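Local coordinates for protein glycoside hydrolase family 61 (Trichoderma reesei QM6a, PDB 5O2W) that probably acts as a copper-dependent lytic polysaccharide monooxygenase of family AA9, cleaving cellulose chains by oxidation, at residues A67-G72 with I180-S185. Sequence-based numbering, arbitrary orientation. Where two conformers were deposited one is given.
Sequences ASVKAG and IAVSGS. With MAN (alpha-D-mannopyranose), chain R.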
loop_
_atom_site.group_PDB
_atom_site.type_symbol
_atom_site.label_atom_id
_atom_site.label_comp_id
_atom_site.label_asym_id
_atom_site.label_seq_id
_atom_site.Cartn_x
_atom_site.Cartn_y
_atom_site.Cartn_z
ATOM N N ALA A 67 15.043 0.566 -1.124
ATOM C CA ALA A 67 15.305 1.793 -0.399
ATOM C C ALA A 67 15.723 1.353 0.980
ATOM O O ALA A 67 15.029 0.580 1.609
ATOM C CB ALA A 67 14.043 2.635 -0.317
ATOM N N SER A 68 16.876 1.792 1.437
ATOM C CA SER A 68 17.311 1.404 2.763
ATOM C C SER A 68 16.714 2.376 3.773
ATOM O O SER A 68 16.834 3.596 3.605
ATOM C CB SER A 68 18.841 1.336 2.872
ATOM O OG SER A 68 19.385 0.264 2.098
ATOM N N VAL A 69 16.149 1.794 4.856
ATOM C CA VAL A 69 15.414 2.572 5.841
ATOM C C VAL A 69 15.803 2.128 7.275
ATOM O O VAL A 69 16.386 1.063 7.483
ATOM C CB VAL A 69 13.887 2.499 5.651
ATOM C CG1 VAL A 69 13.499 2.544 4.159
ATOM C CG2 VAL A 69 13.294 1.257 6.326
ATOM N N LYS A 70 15.508 2.999 8.235
ATOM C CA LYS A 70 15.752 2.716 9.650
ATOM C C LYS A 70 14.408 2.432 10.285
ATOM O O LYS A 70 13.412 3.139 10.043
ATOM C CB LYS A 70 16.444 3.914 10.360
ATOM C CG LYS A 70 17.970 3.998 10.205
ATOM C CD LYS A 70 18.508 5.353 10.711
ATOM C CE LYS A 70 20.008 5.323 11.002
ATOM N NZ LYS A 70 20.491 6.435 11.883
ATOM N N ALA A 71 14.356 1.392 11.100
ATOM C CA ALA A 71 13.154 1.145 11.867
ATOM C C ALA A 71 12.778 2.432 12.696
ATOM O O ALA A 71 13.636 3.111 13.324
ATOM C CB ALA A 71 13.345 -0.091 12.747
ATOM N N GLY A 72 11.496 2.786 12.617
ATOM C CA GLY A 72 11.003 4.016 13.150
ATOM C C GLY A 72 10.830 5.131 12.123
ATOM O O GLY A 72 10.241 6.128 12.438
ATOM N N ILE A 180 12.021 -2.403 0.584
ATOM C CA ILE A 180 12.856 -1.741 1.594
ATOM C C ILE A 180 13.790 -2.755 2.292
ATOM O O ILE A 180 13.492 -3.994 2.406
ATOM C CB ILE A 180 12.006 -1.002 2.643
ATOM C CG1 ILE A 180 11.197 -1.979 3.490
ATOM C CG2 ILE A 180 11.043 -0.054 1.964
ATOM C CD1 ILE A 180 10.351 -1.349 4.570
ATOM N N ALA A 181 14.938 -2.207 2.716
ATOM C CA ALA A 181 15.868 -2.894 3.599
ATOM C C ALA A 181 15.918 -2.144 4.949
ATOM O O ALA A 181 16.339 -0.977 5.036
ATOM C CB ALA A 181 17.239 -2.989 2.962
ATOM N N VAL A 182 15.491 -2.852 6.002
ATOM C CA VAL A 182 15.362 -2.281 7.307
ATOM C C VAL A 182 16.560 -2.579 8.225
ATOM O O VAL A 182 16.992 -3.714 8.345
ATOM C CB VAL A 182 14.045 -2.696 7.995
ATOM C CG1 VAL A 182 13.988 -2.135 9.431
ATOM C CG2 VAL A 182 12.862 -2.170 7.204
ATOM N N SER A 183 17.074 -1.518 8.838
ATOM C CA SER A 183 18.059 -1.615 9.908
ATOM C C SER A 183 17.415 -1.221 11.204
ATOM O O SER A 183 16.614 -0.274 11.245
ATOM C CB SER A 183 19.235 -0.664 9.654
ATOM O OG SER A 183 20.183 -1.252 8.769
ATOM N N GLY A 184 17.819 -1.896 12.270
ATOM C CA GLY A 184 17.404 -1.497 13.610
ATOM C C GLY A 184 17.859 -2.478 14.665
ATOM O O GLY A 184 18.600 -3.377 14.374
ATOM N N SER A 185 17.400 -2.271 15.895
ATOM C CA SER A 185 17.832 -3.011 17.060
ATOM C C SER A 185 16.783 -4.029 17.576
ATOM O O SER A 185 17.106 -4.863 18.436
ATOM C CB SER A 185 18.080 -2.010 18.169
ATOM O OG SER A 185 16.866 -1.747 18.869
HETATM C C1 MAN R . 19.715 1.949 -1.319
HETATM C C2 MAN R . 19.340 3.429 -1.223
HETATM C C3 MAN R . 20.626 4.258 -1.108
HETATM C C4 MAN R . 21.539 3.716 -0.000
HETATM C C5 MAN R . 21.780 2.207 -0.148
HETATM C C6 MAN R . 22.398 1.663 1.117
HETATM O O2 MAN R . 18.528 3.583 -0.062
HETATM O O3 MAN R . 20.334 5.587 -0.808
HETATM O O4 MAN R . 22.755 4.443 0.151
HETATM O O5 MAN R . 20.528 1.589 -0.188
HETATM O O6 MAN R . 22.707 0.281 0.985
#
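I180 sets its CB 4.1 Å from CG1 of V69 in one of that valine's two conformers, on the inward face they share with A67 and V182; beta-branched I180, V69 and V182 fill this buried side, and I9 of strand 3-9 closes over A67 and V69. A181 follows on the more exposed face, where a small methyl fits beside the S68 hydroxyl. Its N donates to A67 O at 3.0 Å, and its O takes the nearly straight bond from V69 N at 2.8 Å. Polar S68 suits this face: its N-H points away from strand 172-183 to O2 of an alpha-mannose at 2.9 Å, and OG, turned away from the carbonyl carbon (chi1 -68°), donates to the ring oxygen O5. V182 returns inward, CG2 meeting CG2 of the same V69 conformer at 3.6 Å and CG1 lying against the methyl of A71. V69 bonds to A181 and S183, the residues flanking V182, the parallel pattern; the other side of strand 172-183 pairs antiparallel with strand 151-161, within the immunoglobulin-like beta-sandwich of AA9 enzymes. S183, polar like K70 beside it on the exposed face, grips the end of the pairing: S183 N donates to V69 O, and S183 O accepts A71 N at 2.8 Å, almost in line with its carbonyl. At G184, where strand pairing has ended, the bare CA passes 4.4 Å from A71 CB.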